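HpcH/HpaI aldolase/citrate lyase family protein (Burkholderia cenocepacia, PDB 4MF4) is of unknown specific function but belongs to the HpcH/HpaI aldolase/citrate lyase family, whose members are built on the TIM-barrel fold. Local coordinates at residues 29-34 with 48-53; 80-85 with 103-108. All blocks are in the same frame, centred on the assembly; numbering follows the deposited sequence.

Adjacent parallel strands recur twice in one closed eight-stranded barrel. Contact 1 joins strands 27-32 and 50-54, contact 2 strands 80-84 and 103-106, and each is one beta-alpha-beta unit. Strands 50-54 and 80-84 are neighbours, probably hydrogen-bonded through Leu51 O to Val82 N and Ile53 N to Val82 O, so the pairs form four consecutive staves. Both contacts are buried, yet their chemistry differs. Contact 1 is dominated by aromatic rings over glycine and cysteine, and neighbouring subunits reach both its ends. Contact 2, touched by another subunit at Cys108, is aliphatic in the middle, with bridging waters at its start and a charged Arg84 near its end, packed against Trp31.

Contact 1. Residues 29-34 with 48-53; sequences GLWLSL and YDWLCI
Leu30 O is gripped twice: the Cys52 N-H comes in nearly along its C=O axis at 2.9 Å (N-H...O 166°), and the CA-H of Leu51 adds a weaker contact from CA at 3.4 Å. Trp50 O is approached twice as well, taking the Leu30 N-H on an in-plane lone pair while Gly29 CA closes to 3.0 Å. The shortest of the three backbone bonds runs from Leu32 N to Cys52 O, 2.7 Å, within the carbonyl plane.

Side chains then alternate between the two surfaces of the pair. Trp50 has its CG in the crowded position between backbone N and carbonyl carbon (chi1 56°), which folds the indole back across Gly29. Gly29 CA sits over the centre of the ring system, 3.2 Å above its plane, in a close CH-pi contact; Trp50 NE1 is held by Leu27 O. Next along, Cys52 SG is anti to its own N and lies over one face of Trp31, 3.6 Å above the plane and offset toward the rim, a sulfur-aromatic contact. The far rim of Trp31, at CZ3, meets the edge of Trp50.

These are the first two strands of a TIM barrel, joined through helix 37-43. The tryptophans and Cys52 point into its interior, whereas Leu51 and Ile53 turn outward to helix 62-73, and Leu30 and Leu32 to helix 252-268. On this outer side Leu30 CB and Leu51 CD2 meet 3.7 Å apart, and the Leu32 and Leu51 chains cross obliquely, Leu32 CD1 touching Leu51 CB. Tyr48, just ahead of its strand, sets its ring face against Leu30, with Leu30 CB 4.0 Å above the centre of the Tyr48 ring; the Tyr48 hydroxyl is hydrogen-bonded to Thr260 O of the second subunit.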
loop_
_atom_site.group_PDB
_atom_site.type_symbol
_atom_site.label_atom_id
_atom_site.label_comp_id
_atom_site.label_asym_id
_atom_site.label_seq_id
_atom_site.Cartn_x
_atom_site.Cartn_y
_atom_site.Cartn_z
ATOM N N GLY A 29 2.959 -16.684 24.399
ATOM C CA GLY A 29 2.988 -15.742 23.288
ATOM C C GLY A 29 2.934 -16.478 21.979
ATOM O O GLY A 29 3.136 -17.697 21.917
ATOM N N LEU A 30 2.654 -15.742 20.921
ATOM C CA LEU A 30 2.700 -16.302 19.589
ATOM C C LEU A 30 3.522 -15.301 18.751
ATOM O O LEU A 30 3.355 -14.106 18.943
ATOM C CB LEU A 30 1.258 -16.372 19.092
ATOM C CG LEU A 30 0.914 -17.160 17.847
ATOM C CD1 LEU A 30 1.234 -18.671 18.017
ATOM C CD2 LEU A 30 -0.578 -16.935 17.547
ATOM N N TRP A 31 4.409 -15.800 17.878
ATOM C CA TRP A 31 5.186 -15.006 16.947
ATOM C C TRP A 31 4.337 -14.671 15.726
ATOM O O TRP A 31 3.682 -15.571 15.153
ATOM C CB TRP A 31 6.394 -15.814 16.453
ATOM C CG TRP A 31 7.603 -15.019 16.289
ATOM C CD1 TRP A 31 8.202 -14.668 15.121
ATOM C CD2 TRP A 31 8.410 -14.486 17.345
ATOM N NE1 TRP A 31 9.330 -13.923 15.397
ATOM C CE2 TRP A 31 9.466 -13.798 16.752
ATOM C CE3 TRP A 31 8.320 -14.513 18.738
ATOM C CZ2 TRP A 31 10.449 -13.160 17.496
ATOM C CZ3 TRP A 31 9.286 -13.865 19.480
ATOM C CH2 TRP A 31 10.336 -13.194 18.865
ATOM N N LEU A 32 4.338 -13.390 15.341
ATOM C CA LEU A 32 3.616 -12.962 14.168
ATOM C C LEU A 32 4.604 -12.597 13.063
ATOM O O LEU A 32 5.198 -11.525 13.098
ATOM C CB LEU A 32 2.700 -11.771 14.462
ATOM C CG LEU A 32 1.714 -11.889 15.618
ATOM C CD1 LEU A 32 0.926 -10.594 15.731
ATOM C CD2 LEU A 32 0.788 -13.078 15.451
ATOM N N SER A 33 4.744 -13.514 12.101
ATOM C CA SER A 33 5.619 -13.406 10.919
ATOM C C SER A 33 4.893 -13.055 9.604
ATOM O O SER A 33 5.532 -12.586 8.652
ATOM C CB SER A 33 6.319 -14.750 10.664
ATOM O OG SER A 33 7.025 -15.178 11.818
ATOM N N LEU A 34 3.578 -13.274 9.527
ATOM C CA LEU A 34 2.876 -13.158 8.251
ATOM C C LEU A 34 2.696 -11.713 7.782
ATOM O O LEU A 34 2.475 -11.474 6.577
ATOM C CB LEU A 34 1.498 -13.861 8.301
ATOM C CG LEU A 34 1.420 -15.394 8.383
ATOM C CD1 LEU A 34 -0.022 -15.788 8.761
ATOM C CD2 LEU A 34 1.865 -15.977 7.049
ATOM N N TYR A 48 -3.824 -15.706 23.827
ATOM C CA TYR A 48 -2.407 -15.627 24.253
ATOM C C TYR A 48 -2.201 -14.408 25.163
ATOM O O TYR A 48 -2.900 -13.377 25.041
ATOM C CB TYR A 48 -1.478 -15.551 23.041
ATOM C CG TYR A 48 -1.302 -16.895 22.399
ATOM C CD1 TYR A 48 -2.249 -17.406 21.548
ATOM C CD2 TYR A 48 -0.166 -17.652 22.643
ATOM C CE1 TYR A 48 -2.110 -18.700 21.012
ATOM C CE2 TYR A 48 -0.001 -18.910 22.092
ATOM C CZ TYR A 48 -0.972 -19.427 21.284
ATOM O OH TYR A 48 -0.767 -20.644 20.708
ATOM N N ASP A 49 -1.244 -14.515 26.073
ATOM C CA ASP A 49 -0.862 -13.351 26.927
ATOM C C ASP A 49 -0.144 -12.256 26.121
ATOM O O ASP A 49 -0.291 -11.054 26.417
ATOM C CB ASP A 49 -0.032 -13.838 28.089
ATOM C CG ASP A 49 -0.749 -14.922 28.877
ATOM O OD1 ASP A 49 -1.888 -14.621 29.311
ATOM O OD2 ASP A 49 -0.235 -16.081 28.994
ATOM N N TRP A 50 0.657 -12.652 25.129
ATOM C CA TRP A 50 1.356 -11.660 24.294
ATOM C C TRP A 50 1.463 -12.119 22.861
ATOM O O TRP A 50 1.370 -13.311 22.594
ATOM C CB TRP A 50 2.742 -11.315 24.888
ATOM C CG TRP A 50 3.630 -12.483 25.095
ATOM C CD1 TRP A 50 3.560 -13.414 26.102
ATOM C CD2 TRP A 50 4.729 -12.867 24.273
ATOM N NE1 TRP A 50 4.550 -14.361 25.945
ATOM C CE2 TRP A 50 5.276 -14.049 24.826
ATOM C CE3 TRP A 50 5.293 -12.343 23.109
ATOM C CZ2 TRP A 50 6.368 -14.697 24.269
ATOM C CZ3 TRP A 50 6.408 -12.980 22.578
ATOM C CH2 TRP A 50 6.913 -14.170 23.160
ATOM N N LEU A 51 1.624 -11.169 21.941
ATOM C CA LEU A 51 1.824 -11.456 20.532
ATOM C C LEU A 51 3.003 -10.639 20.025
ATOM O O LEU A 51 3.100 -9.460 20.331
ATOM C CB LEU A 51 0.589 -11.072 19.712
ATOM C CG LEU A 51 -0.737 -11.757 20.039
ATOM C CD1 LEU A 51 -1.902 -11.122 19.278
ATOM C CD2 LEU A 51 -0.673 -13.213 19.658
ATOM N N CYS A 52 3.920 -11.255 19.292
ATOM C CA CYS A 52 5.162 -10.546 18.869
ATOM C C CYS A 52 5.142 -10.159 17.388
ATOM O O CYS A 52 5.045 -11.034 16.533
ATOM C CB CYS A 52 6.414 -11.370 19.152
ATOM S SG CYS A 52 7.916 -10.418 18.858
ATOM N N ILE A 53 5.198 -8.872 17.118
ATOM C CA ILE A 53 5.340 -8.371 15.744
ATOM C C ILE A 53 6.826 -8.311 15.460
ATOM O O ILE A 53 7.534 -7.488 16.011
ATOM C CB ILE A 53 4.680 -6.999 15.569
ATOM C CG1 ILE A 53 3.184 -7.076 15.872
ATOM C CG2 ILE A 53 4.879 -6.433 14.153
ATOM C CD1 ILE A 53 2.619 -5.728 16.258
#

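Contact 2. Residues 80-85 with 103-108; sequences EPVVRV and TLMFPC. With EDO (1,2-ethanediol), chain G.
Arg84 and Met105 cross obliquely on the inner surface of this parallel strand pair, the Arg84 CD methylene lying 3.9 Å from Met105 SD. Both chains leave the backbone with CG anti to N, and both bend at the third torsion. In Met105 the bend swings CE back toward Val82 CG1; in Arg84 (chi3 75°) it directs the guanidinium toward the first strand pair, where CZ packs against Trp31. Toward the strand starts, Val82 and Thr103 also cross obliquely, CG2 to CG2.

On the outer surface Leu104 lays CD2 against Val83 CB at 3.9 Å, and packs on helix 90-98 of this beta-alpha-beta unit of the TIM barrel. Val85 and Phe106 run alongside each other in the same direction, with Val85 CG2 4.0 Å from Phe106 CD2.

Three backbone bonds fix this register: Val83 N to Thr103 O in the carbonyl plane, Met105 N to Val83 O at 2.8 Å from above its carbonyl plane, and Val85 N to Met105 O nearly along the C=O axis. Beyond them Pro107 CD abuts Val85 O at 3.4 Å. At the other end Pro81 O accepts from two waters; one also donates to Glu80 OE1 and accepts from Thr103 OG1, whose other partner is Asn14.

NH2 of Arg84 donates edge-on to O2 of 1,2-ethanediol at 2.8 Å (N-H...O 162°), while NE forms a salt bridge with Asp54 and NH1 binds Gln164. Bonds at all three nitrogens fix the rotation of the guanidinium plane, and the Asp54 carboxylate probably offsets its buried positive charge; the diol, probably from the crystallisation liquor, may mark a polar pocket near the C-terminal mouth of the barrel, where active sites of this fold lie.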
loop_
_atom_site.group_PDB
_atom_site.type_symbol
_atom_site.label_atom_id
_atom_site.label_comp_id
_atom_site.label_asym_id
_atom_site.label_seq_id
_atom_site.Cartn_x
_atom_site.Cartn_y
_atom_site.Cartn_z
ATOM N N GLU A 80 -1.003 -8.639 24.987
ATOM C CA GLU A 80 -0.104 -7.511 25.015
ATOM C C GLU A 80 0.824 -7.656 23.810
ATOM O O GLU A 80 1.482 -8.656 23.671
ATOM C CB GLU A 80 0.699 -7.542 26.317
ATOM C CG GLU A 80 -0.100 -7.124 27.550
ATOM C CD GLU A 80 -0.025 -5.614 27.823
ATOM O OE1 GLU A 80 0.708 -4.913 27.089
ATOM O OE2 GLU A 80 -0.634 -5.153 28.824
ATOM N N PRO A 81 0.872 -6.661 22.925
ATOM C CA PRO A 81 1.865 -6.706 21.851
ATOM C C PRO A 81 3.320 -6.507 22.325
ATOM O O PRO A 81 3.629 -5.720 23.273
ATOM C CB PRO A 81 1.466 -5.539 20.919
ATOM C CG PRO A 81 0.455 -4.759 21.651
ATOM C CD PRO A 81 0.156 -5.380 22.977
ATOM N N VAL A 82 4.203 -7.239 21.670
ATOM C CA VAL A 82 5.642 -7.087 21.830
ATOM C C VAL A 82 6.183 -6.817 20.420
ATOM O O VAL A 82 5.709 -7.444 19.432
ATOM C CB VAL A 82 6.221 -8.413 22.382
ATOM C CG1 VAL A 82 7.739 -8.377 22.426
ATOM C CG2 VAL A 82 5.645 -8.722 23.778
ATOM N N VAL A 83 7.142 -5.899 20.300
ATOM C CA VAL A 83 7.810 -5.667 19.008
ATOM C C VAL A 83 9.261 -6.086 19.076
ATOM O O VAL A 83 10.001 -5.627 19.965
ATOM C CB VAL A 83 7.674 -4.178 18.534
ATOM C CG1 VAL A 83 8.536 -3.906 17.308
ATOM C CG2 VAL A 83 6.233 -3.849 18.210
ATOM N N ARG A 84 9.699 -6.988 18.189
ATOM C CA ARG A 84 11.161 -7.223 18.079
ATOM C C ARG A 84 11.761 -6.309 17.013
ATOM O O ARG A 84 11.458 -6.493 15.821
ATOM C CB ARG A 84 11.525 -8.663 17.753
ATOM C CG ARG A 84 13.042 -8.801 17.495
ATOM C CD ARG A 84 13.538 -10.214 17.636
ATOM N NE ARG A 84 13.153 -11.025 16.492
ATOM C CZ ARG A 84 13.535 -12.284 16.276
ATOM N NH1 ARG A 84 14.297 -12.960 17.155
ATOM N NH2 ARG A 84 13.119 -12.897 15.184
ATOM N N VAL A 85 12.608 -5.347 17.434
ATOM C CA VAL A 85 13.190 -4.397 16.497
ATOM C C VAL A 85 14.295 -5.081 15.690
ATOM O O VAL A 85 14.799 -6.138 16.095
ATOM C CB VAL A 85 13.696 -3.090 17.161
ATOM C CG1 VAL A 85 12.546 -2.373 17.844
ATOM C CG2 VAL A 85 14.858 -3.337 18.119
ATOM N N THR A 103 6.432 -2.790 24.854
ATOM C CA THR A 103 7.360 -3.858 25.189
ATOM C C THR A 103 8.197 -4.141 23.934
ATOM O O THR A 103 7.660 -4.424 22.852
ATOM C CB THR A 103 6.644 -5.131 25.677
ATOM O OG1 THR A 103 5.787 -4.842 26.799
ATOM C CG2 THR A 103 7.651 -6.191 26.046
ATOM N N LEU A 104 9.505 -4.024 24.073
ATOM C CA LEU A 104 10.425 -4.179 22.960
ATOM C C LEU A 104 11.379 -5.321 23.216
ATOM O O LEU A 104 11.862 -5.497 24.370
ATOM C CB LEU A 104 11.241 -2.919 22.808
ATOM C CG LEU A 104 10.559 -1.674 22.310
ATOM C CD1 LEU A 104 11.625 -0.633 21.969
ATOM C CD2 LEU A 104 9.658 -1.983 21.140
ATOM N N MET A 105 11.636 -6.107 22.173
ATOM C CA MET A 105 12.647 -7.138 22.221
ATOM C C MET A 105 13.842 -6.701 21.359
ATOM O O MET A 105 13.678 -6.333 20.193
ATOM C CB MET A 105 12.115 -8.484 21.716
ATOM C CG MET A 105 13.142 -9.604 21.898
ATOM S SD MET A 105 12.583 -11.210 21.336
ATOM C CE MET A 105 11.001 -11.356 22.135
ATOM N N PHE A 106 15.045 -6.758 21.936
ATOM C CA PHE A 106 16.295 -6.439 21.217
ATOM C C PHE A 106 17.079 -7.725 20.884
ATOM O O PHE A 106 17.394 -8.546 21.784
ATOM C CB PHE A 106 17.153 -5.528 22.094
ATOM C CG PHE A 106 16.594 -4.175 22.268
ATOM C CD1 PHE A 106 15.609 -3.931 23.211
ATOM C CD2 PHE A 106 17.019 -3.140 21.446
ATOM C CE1 PHE A 106 15.097 -2.654 23.382
ATOM C CE2 PHE A 106 16.504 -1.877 21.596
ATOM C CZ PHE A 106 15.528 -1.635 22.574
ATOM N N PRO A 107 17.389 -7.924 19.604
ATOM C CA PRO A 107 18.140 -9.085 19.177
ATOM C C PRO A 107 19.601 -8.947 19.554
ATOM O O PRO A 107 20.064 -7.861 19.851
ATOM C CB PRO A 107 18.003 -9.070 17.654
ATOM C CG PRO A 107 17.646 -7.710 17.268
ATOM C CD PRO A 107 17.034 -7.027 18.485
ATOM N N CYS A 108 20.341 -10.032 19.483
ATOM C CA CYS A 108 21.797 -9.893 19.528
ATOM C C CYS A 108 22.333 -9.053 20.699
ATOM O O CYS A 108 23.126 -8.137 20.469
ATOM C CB CYS A 108 22.300 -9.161 18.254
ATOM S SG CYS A 108 21.787 -9.750 16.624
HETATM C C1 EDO G . 12.548 -16.230 17.241
HETATM O O1 EDO G . 13.695 -16.695 17.980
HETATM C C2 EDO G . 12.597 -16.591 15.761
HETATM O O2 EDO G . 13.512 -15.709 15.085
HETATM O O HOH W 1 3.161 -4.845 25.771
HETATM O O HOH W 2 4.815 -3.598 22.278
#